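Local coordinates for polyhedrin (Antheraea mylitta cypovirus 4, PDB 5A8S), which forms the crystalline matrix of the viral occlusion bodies (polyhedra), microcrystals that probably embed and protect virus particles outside the insect host, at residues Phe65-Glu70 / Thr76-Pro81. Sequence-based numbering, arbitrary orientation.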
loop_
_atom_site.group_PDB
_atom_site.type_symbol
_atom_site.label_atom_id
_atom_site.label_comp_id
_atom_site.label_asym_id
_atom_site.label_seq_id
_atom_site.Cartn_x
_atom_site.Cartn_y
_atom_site.Cartn_z
ATOM N N PHE A 65 -2.306 4.724 7.791
ATOM C CA PHE A 65 -1.691 4.371 9.069
ATOM C C PHE A 65 -0.214 4.717 8.999
ATOM O O PHE A 65 0.487 4.252 8.097
ATOM C CB PHE A 65 -1.834 2.877 9.363
ATOM C CG PHE A 65 -1.038 2.422 10.565
ATOM C CD1 PHE A 65 -1.386 2.843 11.841
ATOM C CD2 PHE A 65 0.066 1.594 10.417
ATOM C CE1 PHE A 65 -0.655 2.429 12.961
ATOM C CE2 PHE A 65 0.807 1.173 11.535
ATOM C CZ PHE A 65 0.443 1.589 12.802
ATOM N N LEU A 66 0.247 5.534 9.943
ATOM C CA LEU A 66 1.656 5.900 10.059
ATOM C C LEU A 66 2.232 5.283 11.328
ATOM O O LEU A 66 1.817 5.643 12.431
ATOM C CB LEU A 66 1.791 7.421 10.141
ATOM C CG LEU A 66 1.160 8.165 8.967
ATOM C CD1 LEU A 66 1.125 9.657 9.243
ATOM C CD2 LEU A 66 1.922 7.851 7.698
ATOM N N ASN A 67 3.167 4.349 11.183
ATOM C CA ASN A 67 3.745 3.710 12.358
ATOM C C ASN A 67 4.912 4.514 12.920
ATOM O O ASN A 67 5.277 5.568 12.395
ATOM C CB ASN A 67 4.136 2.251 12.097
ATOM C CG ASN A 67 5.162 2.096 10.998
ATOM O OD1 ASN A 67 5.981 2.978 10.760
ATOM N ND2 ASN A 67 5.122 0.956 10.320
ATOM N N TRP A 68 5.477 4.012 14.006
ATOM C CA TRP A 68 6.404 4.793 14.801
ATOM C C TRP A 68 7.601 5.296 13.977
ATOM O O TRP A 68 7.939 6.484 14.011
ATOM C CB TRP A 68 6.869 3.944 15.972
ATOM C CG TRP A 68 7.530 4.712 17.037
ATOM C CD1 TRP A 68 6.930 5.403 18.050
ATOM C CD2 TRP A 68 8.937 4.861 17.222
ATOM N NE1 TRP A 68 7.884 5.974 18.858
ATOM C CE2 TRP A 68 9.123 5.654 18.371
ATOM C CE3 TRP A 68 10.061 4.389 16.531
ATOM C CZ2 TRP A 68 10.389 5.992 18.844
ATOM C CZ3 TRP A 68 11.320 4.730 17.001
ATOM C CH2 TRP A 68 11.473 5.519 18.149
ATOM N N ARG A 69 8.226 4.404 13.219
ATOM C CA ARG A 69 9.400 4.786 12.454
ATOM C C ARG A 69 9.057 5.736 11.313
ATOM O O ARG A 69 9.863 6.600 10.978
ATOM C CB ARG A 69 10.137 3.551 11.930
ATOM C CG ARG A 69 10.830 2.762 13.040
ATOM C CD ARG A 69 11.659 1.615 12.484
ATOM N NE ARG A 69 10.799 0.528 12.033
ATOM C CZ ARG A 69 11.039 -0.763 12.232
ATOM N NH1 ARG A 69 12.127 -1.160 12.885
ATOM N NH2 ARG A 69 10.181 -1.666 11.774
ATOM N N GLU A 70 7.871 5.594 10.720
ATOM C CA GLU A 70 7.462 6.508 9.645
ATOM C C GLU A 70 7.290 7.910 10.189
ATOM O O GLU A 70 7.503 8.883 9.472
ATOM C CB GLU A 70 6.156 6.046 8.969
ATOM C CG GLU A 70 6.317 4.783 8.140
ATOM C CD GLU A 70 4.999 4.245 7.602
ATOM O OE1 GLU A 70 3.987 4.259 8.335
ATOM O OE2 GLU A 70 4.981 3.791 6.439
ATOM N N THR A 76 11.518 8.645 5.644
ATOM C CA THR A 76 10.598 8.821 4.548
ATOM C C THR A 76 9.779 7.554 4.315
ATOM O O THR A 76 8.864 7.572 3.552
ATOM C CB THR A 76 11.319 9.206 3.243
ATOM O OG1 THR A 76 12.245 8.189 2.868
ATOM C CG2 THR A 76 12.042 10.510 3.394
ATOM N N THR A 77 10.158 6.475 5.004
ATOM C CA THR A 77 9.441 5.199 4.962
ATOM C C THR A 77 9.554 4.538 6.330
ATOM O O THR A 77 10.081 5.138 7.260
ATOM C CB THR A 77 10.081 4.231 3.966
ATOM O OG1 THR A 77 11.467 4.072 4.301
ATOM C CG2 THR A 77 9.963 4.749 2.555
ATOM N N ASP A 78 9.078 3.298 6.443
ATOM C CA ASP A 78 9.193 2.537 7.684
ATOM C C ASP A 78 10.598 1.947 7.762
ATOM O O ASP A 78 10.782 0.736 7.784
ATOM C CB ASP A 78 8.129 1.430 7.730
ATOM C CG ASP A 78 8.106 0.683 9.062
ATOM O OD1 ASP A 78 8.747 1.132 10.038
ATOM O OD2 ASP A 78 7.443 -0.368 9.129
ATOM N N TYR A 79 11.590 2.824 7.786
ATOM C CA TYR A 79 12.983 2.421 7.821
ATOM C C TYR A 79 13.756 3.514 8.537
ATOM O O TYR A 79 13.630 4.686 8.198
ATOM C CB TYR A 79 13.531 2.223 6.410
ATOM C CG TYR A 79 15.032 2.041 6.378
ATOM C CD1 TYR A 79 15.622 0.863 6.836
ATOM C CD2 TYR A 79 15.867 3.045 5.901
ATOM C CE1 TYR A 79 16.997 0.694 6.815
ATOM C CE2 TYR A 79 17.242 2.882 5.875
ATOM C CZ TYR A 79 17.801 1.706 6.332
ATOM O OH TYR A 79 19.166 1.540 6.309
ATOM N N ASP A 80 14.526 3.119 9.543
ATOM C CA ASP A 80 15.279 4.054 10.364
ATOM C C ASP A 80 16.779 3.816 10.185
ATOM O O ASP A 80 17.330 2.853 10.726
ATOM C CB ASP A 80 14.879 3.899 11.840
ATOM C CG ASP A 80 15.711 4.779 12.766
ATOM O OD1 ASP A 80 16.400 5.665 12.241
ATOM O OD2 ASP A 80 15.676 4.596 14.007
ATOM N N PRO A 81 17.448 4.703 9.431
ATOM C CA PRO A 81 18.886 4.558 9.171
ATOM C C PRO A 81 19.741 4.636 10.438
ATOM O O PRO A 81 20.833 4.073 10.471
ATOM C CB PRO A 81 19.219 5.745 8.266
ATOM C CG PRO A 81 17.934 6.301 7.802
ATOM C CD PRO A 81 16.864 5.866 8.742
HETATM O O HOH W 1 7.329 -1.377 11.438
#
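R69 and D78 carry the one salt bridge between 65-70 and 76-81. NE of R69 points at OD1 of D78 over 2.9 Å, with an N-H...O angle of 160°; OD1 meets the guanidinium edge-on, almost level with it, and is approached on its syn side, though the donor lies well out of the carboxylate plane. A bend at chi3 (-74°) turns NE toward the acid. One water accepts from R69 NH2; its approach to D78 OD2 is too short to be more than a doubtful bond. Because CG of D78 is anti to its backbone N (chi1 -174°), the carboxylate reaches in between R69 and N67.

The other oxygen of that carboxylate, OD2, takes a weak hydrogen bond from N67 ND2 at 2.9 Å, the amide and carboxylate planes being strongly tilted to each other. N67 OD1, meanwhile, accepts from E70 N at 3.2 Å, and E70 OE1 answers by accepting from N67 N at 3.0 Å through its anti lone pair. The bond from E70 N orients the amide so that ND2 faces D78.

Apolar packing is slight: CG of E70 lies 3.8 Å from CB of D78, and CD of R69 rests 4.0 Å from CB of D80, whose carboxylate turns instead to R111 and T83.

Both R69 NH2 and N67 ND2 also donate to backbone carbonyls of a second subunit, V213 and P211 respectively, while D78 O accepts from T76 of that subunit, so the cluster lies at a subunit interface. The arrangement is a capping box, N67 with E70, at the start of the short helix that follows strand 61-66, tied through D78, the centre of an inverse gamma turn, to the loop beyond that helix.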